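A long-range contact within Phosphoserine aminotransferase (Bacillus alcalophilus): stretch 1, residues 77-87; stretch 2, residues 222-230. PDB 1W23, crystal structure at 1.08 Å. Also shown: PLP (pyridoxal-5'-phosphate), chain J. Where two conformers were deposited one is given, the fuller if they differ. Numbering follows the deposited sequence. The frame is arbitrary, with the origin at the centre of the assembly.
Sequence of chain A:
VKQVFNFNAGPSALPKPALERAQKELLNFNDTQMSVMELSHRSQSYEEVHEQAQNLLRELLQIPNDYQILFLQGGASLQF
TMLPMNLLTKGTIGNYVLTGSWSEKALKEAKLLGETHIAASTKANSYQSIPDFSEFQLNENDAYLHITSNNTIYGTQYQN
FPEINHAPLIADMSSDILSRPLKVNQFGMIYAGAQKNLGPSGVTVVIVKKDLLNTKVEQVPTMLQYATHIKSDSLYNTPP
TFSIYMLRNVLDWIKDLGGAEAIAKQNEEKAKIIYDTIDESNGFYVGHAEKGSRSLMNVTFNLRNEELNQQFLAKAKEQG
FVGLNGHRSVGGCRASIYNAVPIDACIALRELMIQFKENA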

ATOM      1  N   SER A  77       7.371  -4.154   7.622  1.00  8.48           N
ATOM      2  CA  SER A  77       7.103  -5.486   8.171  1.00  9.05           C
ATOM      3  C   SER A  77       7.139  -6.557   7.090  1.00  9.17           C
ATOM      4  O   SER A  77       7.587  -7.675   7.362  1.00  9.58           O
ATOM      5  N   LEU A  78       6.682  -6.256   5.841  1.00  8.94           N
ATOM      6  CA  LEU A  78       6.800  -7.262   4.821  1.00  8.98           C
ATOM      7  C   LEU A  78       8.226  -7.505   4.442  1.00  9.23           C
ATOM      8  O   LEU A  78       8.612  -8.644   4.073  1.00  9.98           O
ATOM      9  N   GLN A  79       9.100  -6.479   4.506  1.00  9.35           N
ATOM     10  CA  GLN A  79      10.516  -6.682   4.246  1.00  9.15           C
ATOM     11  C   GLN A  79      11.156  -7.610   5.269  1.00  9.11           C
ATOM     12  O   GLN A  79      12.121  -8.306   4.905  1.00  9.77           O
ATOM     13  N   PHE A  80      10.660  -7.664   6.483  1.00  9.00           N
ATOM     14  CA  PHE A  80      11.202  -8.612   7.456  1.00  9.59           C
ATOM     15  C   PHE A  80      11.174 -10.036   6.958  1.00  9.82           C
ATOM     16  O   PHE A  80      12.066 -10.818   7.279  1.00 10.45           O
ATOM     17  N   THR A  81      10.148 -10.416   6.200  1.00 10.01           N
ATOM     18  CA  THR A  81      10.084 -11.768   5.598  1.00 10.45           C
ATOM     19  C   THR A  81      10.641 -11.793   4.179  1.00 10.32           C
ATOM     20  O   THR A  81      11.319 -12.763   3.782  1.00 10.71           O
ATOM     21  N   MET A  82      10.449 -10.751   3.343  1.00 10.17           N
ATOM     22  CA  MET A  82      10.930 -10.790   1.979  1.00 11.09           C
ATOM     23  C   MET A  82      12.433 -10.907   1.923  1.00 10.52           C
ATOM     24  O   MET A  82      12.977 -11.609   1.081  1.00 11.62           O
ATOM     25  N   LEU A  83      13.141 -10.237   2.832  1.00 10.07           N
ATOM     26  CA  LEU A  83      14.620 -10.300   2.831  1.00 10.38           C
ATOM     27  C   LEU A  83      15.124 -11.716   3.008  1.00 10.71           C
ATOM     28  O   LEU A  83      15.822 -12.250   2.125  1.00 11.96           O
ATOM     29  N   PRO A  84      14.767 -12.439   4.094  1.00 10.79           N
ATOM     30  CA  PRO A  84      15.263 -13.835   4.197  1.00 11.49           C
ATOM     31  C   PRO A  84      14.691 -14.735   3.121  1.00 12.01           C
ATOM     32  O   PRO A  84      15.355 -15.666   2.676  1.00 12.32           O
ATOM     33  N   MET A  85      13.463 -14.490   2.657  1.00 11.61           N
ATOM     34  CA  MET A  85      12.947 -15.340   1.554  1.00 13.34           C
ATOM     35  C   MET A  85      13.835 -15.291   0.322  1.00 13.47           C
ATOM     36  O   MET A  85      13.973 -16.251  -0.399  1.00 16.95           O
ATOM     37  N   ASN A  86      14.477 -14.158   0.069  1.00 12.60           N
ATOM     38  CA  ASN A  86      15.333 -13.999  -1.071  1.00 13.00           C
ATOM     39  C   ASN A  86      16.776 -14.330  -0.809  1.00 13.69           C
ATOM     40  O   ASN A  86      17.419 -14.830  -1.731  1.00 18.10           O
ATOM     41  N   LEU A  87      17.314 -14.072   0.361  1.00 12.47           N
ATOM     42  CA  LEU A  87      18.744 -14.222   0.608  1.00 13.13           C
ATOM     43  C   LEU A  87      19.110 -15.328   1.595  1.00 13.35           C
ATOM     44  O   LEU A  87      20.276 -15.759   1.622  1.00 15.15           O
ATOM     45  N   THR A 222       5.929 -14.929  -7.097  1.00 12.77           N
ATOM     46  CA  THR A 222       6.313 -13.834  -7.976  1.00 13.44           C
ATOM     47  C   THR A 222       6.401 -12.493  -7.254  1.00 12.04           C
ATOM     48  O   THR A 222       7.396 -11.734  -7.392  1.00 12.39           O
ATOM     49  N   MET A 223       5.365 -12.155  -6.506  1.00 11.93           N
ATOM     50  CA  MET A 223       5.296 -10.827  -5.850  1.00 11.41           C
ATOM     51  C   MET A 223       6.350 -10.709  -4.764  1.00 10.96           C
ATOM     52  O   MET A 223       6.637  -9.565  -4.361  1.00 11.13           O
ATOM     53  N   LEU A 224       6.908 -11.804  -4.258  1.00 10.68           N
ATOM     54  CA  LEU A 224       7.846 -11.808  -3.141  1.00 10.33           C
ATOM     55  C   LEU A 224       9.297 -11.897  -3.587  1.00 10.68           C
ATOM     56  O   LEU A 224      10.175 -11.921  -2.702  1.00 11.27           O
ATOM     57  N   GLN A 225       9.564 -11.933  -4.870  1.00 11.29           N
ATOM     58  CA  GLN A 225      10.931 -11.868  -5.437  1.00 12.20           C
ATOM     59  C   GLN A 225      11.373 -10.453  -5.635  1.00 11.37           C
ATOM     60  O   GLN A 225      10.680  -9.717  -6.332  1.00 11.92           O
ATOM     61  N   TYR A 226      12.527 -10.064  -5.099  1.00 11.72           N
ATOM     62  CA  TYR A 226      13.040  -8.733  -5.495  1.00 11.77           C
ATOM     63  C   TYR A 226      13.228  -8.638  -7.012  1.00 11.75           C
ATOM     64  O   TYR A 226      12.994  -7.566  -7.587  1.00 12.13           O
ATOM     65  N   ALA A 227      13.651  -9.733  -7.657  1.00 12.65           N
ATOM     66  CA  ALA A 227      13.892  -9.707  -9.095  1.00 13.22           C
ATOM     67  C   ALA A 227      12.661  -9.261  -9.853  1.00 12.70           C
ATOM     68  O   ALA A 227      12.801  -8.542 -10.891  1.00 14.11           O
ATOM     69  N   THR A 228      11.461  -9.612  -9.454  1.00 11.87           N
ATOM     70  CA  THR A 228      10.231  -9.202 -10.142  1.00 12.17           C
ATOM     71  C   THR A 228      10.150  -7.708 -10.215  1.00 12.28           C
ATOM     72  O   THR A 228       9.826  -7.116 -11.264  1.00 13.03           O
ATOM     73  N   HIS A 229      10.405  -7.078  -9.071  1.00 10.90           N
ATOM     74  CA  HIS A 229      10.247  -5.638  -8.952  1.00 11.16           C
ATOM     75  C   HIS A 229      11.421  -4.882  -9.584  1.00 10.62           C
ATOM     76  O   HIS A 229      11.246  -3.799 -10.140  1.00 11.30           O
ATOM     77  N   ILE A 230      12.640  -5.425  -9.517  1.00 11.16           N
ATOM     78  CA  ILE A 230      13.788  -4.850 -10.190  1.00 10.75           C
ATOM     79  C   ILE A 230      13.527  -4.847 -11.698  1.00 11.31           C
ATOM     80  O   ILE A 230      13.657  -3.803 -12.369  1.00 11.98           O
TER

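Which bump fills which hollow? The tyrosine of stretch 2 is the knob. Tyr226, with chi1 in m, leaves its backbone sideways, but the end of its ring reaches into a pocket on the helix formed by Gln79, Met82, Leu83 and Asn86. At the bottom its OH donates a hydrogen bond to Gln79 OE1 at 2.6 Å. Gln79, m then m, leaves its backbone sideways, but its end comes nearer the other stretch and presents OE1 to the tyrosine. Leu83 points away overall, yet its CA lies at the ring's edge and its CB is 3.9 Å from Tyr226 OH.

What covers the ring? Met82 points toward stretch 2 with all three chi angles in t, and this extended chain lays its methyl over one face: Met82 CE stands 3.9 Å from the ring centroid. The same CE is 3.9 Å from His229 CD2, so one methyl touches both rings. His229, in turn, is held by its NE2, which donates to Met223 O at 2.8 Å.

How is the turn before the tyrosine fastened? Asn86, chi1 in m, grips it with both ends of its amide. ND2 donates to Leu224 O at 2.8 Å and also to Met82 O at 2.9 Å, while Asn86 OD1 accepts from Tyr226 N at 3.0 Å. A water sits there as well, its O 2.9 Å from Asn86 OD1 and accepting from Ala227 N at 2.9 Å.

Where does the apolar packing continue? Leu224, m then t, extends it along the helix: its CD2 lies 4.3 Å from Leu78 CD1, and its CD1 lies 3.9 Å from Met85 SD. Its forked end therefore touches both Leu78 and Met85. Away from this contact, Ser77 instead serves the cofactor, its N and OG donating to PLP O2P at 2.8 and 2.6 Å.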

ATOM      1  CB  SER A  77       5.754  -5.519   8.880  1.00  9.30           C
ATOM      2  OG  SER A  77       5.750  -4.649   9.998  1.00  9.97           O
ATOM      3  CB  LEU A  78       5.945  -6.914   3.581  1.00  9.50           C
ATOM      4  CG  LEU A  78       5.814  -8.048   2.566  1.00 10.25           C
ATOM      5  CD1 LEU A  78       5.103  -9.287   3.111  1.00 13.05           C
ATOM      6  CD2 LEU A  78       5.103  -7.532   1.325  1.00 11.94           C
ATOM      7  CB  GLN A  79      11.250  -5.320   4.228  1.00  9.20           C
ATOM      8  CG  GLN A  79      10.773  -4.400   3.108  1.00  9.41           C
ATOM      9  CD  GLN A  79      10.912  -5.125   1.764  1.00 10.21           C
ATOM     10  OE1 GLN A  79      12.055  -5.506   1.413  1.00 11.88           O
ATOM     11  NE2 GLN A  79       9.824  -5.308   1.061  1.00 11.09           N
ATOM     12  CB  PHE A  80      10.445  -8.553   8.780  1.00  9.58           C
ATOM     13  CG  PHE A  80      10.495  -7.226   9.550  1.00  9.10           C
ATOM     14  CD1 PHE A  80       9.555  -6.997  10.524  1.00  9.45           C
ATOM     15  CD2 PHE A  80      11.487  -6.283   9.327  1.00  9.24           C
ATOM     16  CE1 PHE A  80       9.586  -5.838  11.298  1.00 10.31           C
ATOM     17  CE2 PHE A  80      11.523  -5.127  10.085  1.00  9.99           C
ATOM     18  CZ  PHE A  80      10.613  -4.934  11.081  1.00  9.94           C
ATOM     19  CB  THR A  81       8.668 -12.347   5.698  1.00 11.22           C
ATOM     20  OG1 THR A  81       8.758 -13.763   5.351  1.00 12.38           O
ATOM     21  CG2 THR A  81       7.637 -11.720   4.811  1.00 12.24           C
ATOM     22  CB  MET A  82      10.342  -9.578   1.241  0.70 11.35           C
ATOM     23  CG  MET A  82      10.471  -9.641  -0.247  0.70 10.50           C
ATOM     24  SD  MET A  82       9.604  -8.276  -1.011  0.70 11.46           S
ATOM     25  CE  MET A  82      10.108  -8.350  -2.708  0.70 12.74           C
ATOM     26  CB  LEU A  83      15.172  -9.308   3.867  1.00 12.32           C
ATOM     27  CG  LEU A  83      16.654  -9.622   4.340  1.00 17.38           C
ATOM     28  CD1 LEU A  83      17.598  -9.317   3.229  1.00 22.43           C
ATOM     29  CD2 LEU A  83      16.998  -8.906   5.629  1.00 17.58           C
ATOM     30  CB  PRO A  84      14.865 -14.228   5.616  1.00 12.34           C
ATOM     31  CG  PRO A  84      13.736 -13.283   6.001  1.00 11.95           C
ATOM     32  CD  PRO A  84      14.138 -12.011   5.342  1.00 11.41           C
ATOM     33  CB  MET A  85      11.604 -14.861   0.991  0.50 14.41           C
ATOM     34  CG  MET A  85      10.451 -15.296   1.839  0.50 12.22           C
ATOM     35  SD  MET A  85       8.927 -14.725   1.096  0.50 13.80           S
ATOM     36  CE  MET A  85       7.755 -15.359   2.286  0.50 18.79           C
ATOM     37  CB  ASN A  86      15.209 -12.569  -1.650  1.00 13.08           C
ATOM     38  CG  ASN A  86      13.930 -12.345  -2.425  1.00 12.22           C
ATOM     39  OD1 ASN A  86      13.938 -12.341  -3.667  1.00 13.43           O
ATOM     40  ND2 ASN A  86      12.797 -12.184  -1.720  1.00 12.52           N
ATOM     41  CB  LEU A  87      19.336 -12.880   1.128  1.00 15.74           C
ATOM     42  CG  LEU A  87      19.561 -11.748   0.140  1.00 18.57           C
ATOM     43  CD1 LEU A  87      20.261 -10.610   0.892  1.00 20.68           C
ATOM     44  CD2 LEU A  87      20.325 -12.213  -1.112  1.00 24.22           C
ATOM     45  CB  THR A 222       5.277 -13.762  -9.136  1.00 13.78           C
ATOM     46  OG1 THR A 222       5.170 -15.037  -9.772  1.00 14.76           O
ATOM     47  CG2 THR A 222       5.790 -12.764 -10.150  1.00 18.06           C
ATOM     48  CB  MET A 223       3.911 -10.587  -5.229  1.00 12.72           C
ATOM     49  CG  MET A 223       2.846 -10.051  -6.186  1.00 13.57           C
ATOM     50  SD  MET A 223       3.204  -8.369  -6.768  1.00 12.51           S
ATOM     51  CE  MET A 223       2.925  -7.398  -5.295  1.00 13.43           C
ATOM     52  CB  LEU A 224       7.493 -12.883  -2.122  1.00 10.82           C
ATOM     53  CG  LEU A 224       6.145 -12.606  -1.397  1.00 12.43           C
ATOM     54  CD1 LEU A 224       5.598 -13.850  -0.748  1.00 14.24           C
ATOM     55  CD2 LEU A 224       6.365 -11.493  -0.378  1.00 19.36           C
ATOM     56  CB  GLN A 225      11.020 -12.617  -6.792  1.00 13.70           C
ATOM     57  CG  GLN A 225      10.681 -14.064  -6.687  1.00 17.35           C
ATOM     58  CD  GLN A 225      11.124 -14.863  -7.828  1.00 25.80           C
ATOM     59  OE1 GLN A 225      11.842 -14.365  -8.697  1.00 35.60           O
ATOM     60  NE2 GLN A 225      10.695 -16.089  -7.780  1.00 38.08           N
ATOM     61  CB  TYR A 226      14.339  -8.338  -4.783  1.00 12.00           C
ATOM     62  CG  TYR A 226      14.119  -8.137  -3.306  1.00 11.10           C
ATOM     63  CD1 TYR A 226      14.518  -9.070  -2.381  1.00 12.68           C
ATOM     64  CD2 TYR A 226      13.484  -7.001  -2.824  1.00 12.29           C
ATOM     65  CE1 TYR A 226      14.305  -8.887  -1.027  1.00 13.30           C
ATOM     66  CE2 TYR A 226      13.243  -6.824  -1.464  1.00 11.50           C
ATOM     67  CZ  TYR A 226      13.666  -7.775  -0.551  1.00 11.10           C
ATOM     68  OH  TYR A 226      13.453  -7.646   0.779  1.00 12.60           O
ATOM     69  CB  ALA A 227      14.396 -11.088  -9.548  1.00 16.66           C
ATOM     70  CB  THR A 228       9.011  -9.783  -9.378  1.00 12.19           C
ATOM     71  OG1 THR A 228       9.074 -11.211  -9.436  1.00 13.81           O
ATOM     72  CG2 THR A 228       7.700  -9.297  -9.947  1.00 14.28           C
ATOM     73  CB  HIS A 229      10.049  -5.262  -7.471  1.00 10.92           C
ATOM     74  CG  HIS A 229       8.847  -5.998  -6.928  1.00 11.00           C
ATOM     75  ND1 HIS A 229       7.560  -5.633  -7.311  1.00 11.95           N
ATOM     76  CD2 HIS A 229       8.783  -7.084  -6.106  1.00 11.27           C
ATOM     77  CE1 HIS A 229       6.743  -6.482  -6.699  1.00 11.99           C
ATOM     78  NE2 HIS A 229       7.432  -7.358  -5.956  1.00 11.77           N
ATOM     79  CB  ILE A 230      15.072  -5.656  -9.891  1.00 12.02           C
ATOM     80  CG1 ILE A 230      15.461  -5.398  -8.394  1.00 12.87           C
ATOM     81  CG2 ILE A 230      16.212  -5.282 -10.798  1.00 14.57           C
ATOM     82  CD1 ILE A 230      16.498  -6.400  -7.875  1.00 15.69           C
TER
HETATM   83  N1  PLP J1367      10.912  -0.841  11.562  1.00  8.51           N
HETATM   84  C2  PLP J1367      11.020   0.357  12.249  1.00  8.34           C
HETATM   85  C2A PLP J1367      12.384   0.770  12.659  1.00 10.14           C
HETATM   86  C3  PLP J1367       9.883   1.107  12.507  1.00  9.86           C
HETATM   87  O3  PLP J1367       9.989   2.255  13.136  1.00 11.51           O
HETATM   88  C4  PLP J1367       8.592   0.624  12.079  1.00 10.95           C
HETATM   89  C4A PLP J1367       7.395   1.475  12.304  1.00 21.32           C
HETATM   90  C5  PLP J1367       8.534  -0.590  11.374  1.00  9.55           C
HETATM   91  C6  PLP J1367       9.700  -1.305  11.156  1.00  8.90           C
HETATM   92  C5A PLP J1367       7.240  -1.195  10.910  1.00 11.59           C
HETATM   93  O4P PLP J1367       6.817  -0.509   9.674  1.00  9.59           O
HETATM   94  P   PLP J1367       5.390  -0.916   8.993  1.00  8.60           P
HETATM   95  O1P PLP J1367       4.328  -0.586   9.997  1.00  8.88           O
HETATM   96  O2P PLP J1367       5.455  -2.405   8.689  1.00  9.14           O
HETATM   97  O3P PLP J1367       5.411  -0.062   7.736  1.00 10.00           O
HETATM   98  O   HOH W   1      14.647 -12.100  -6.417  1.00 23.38           O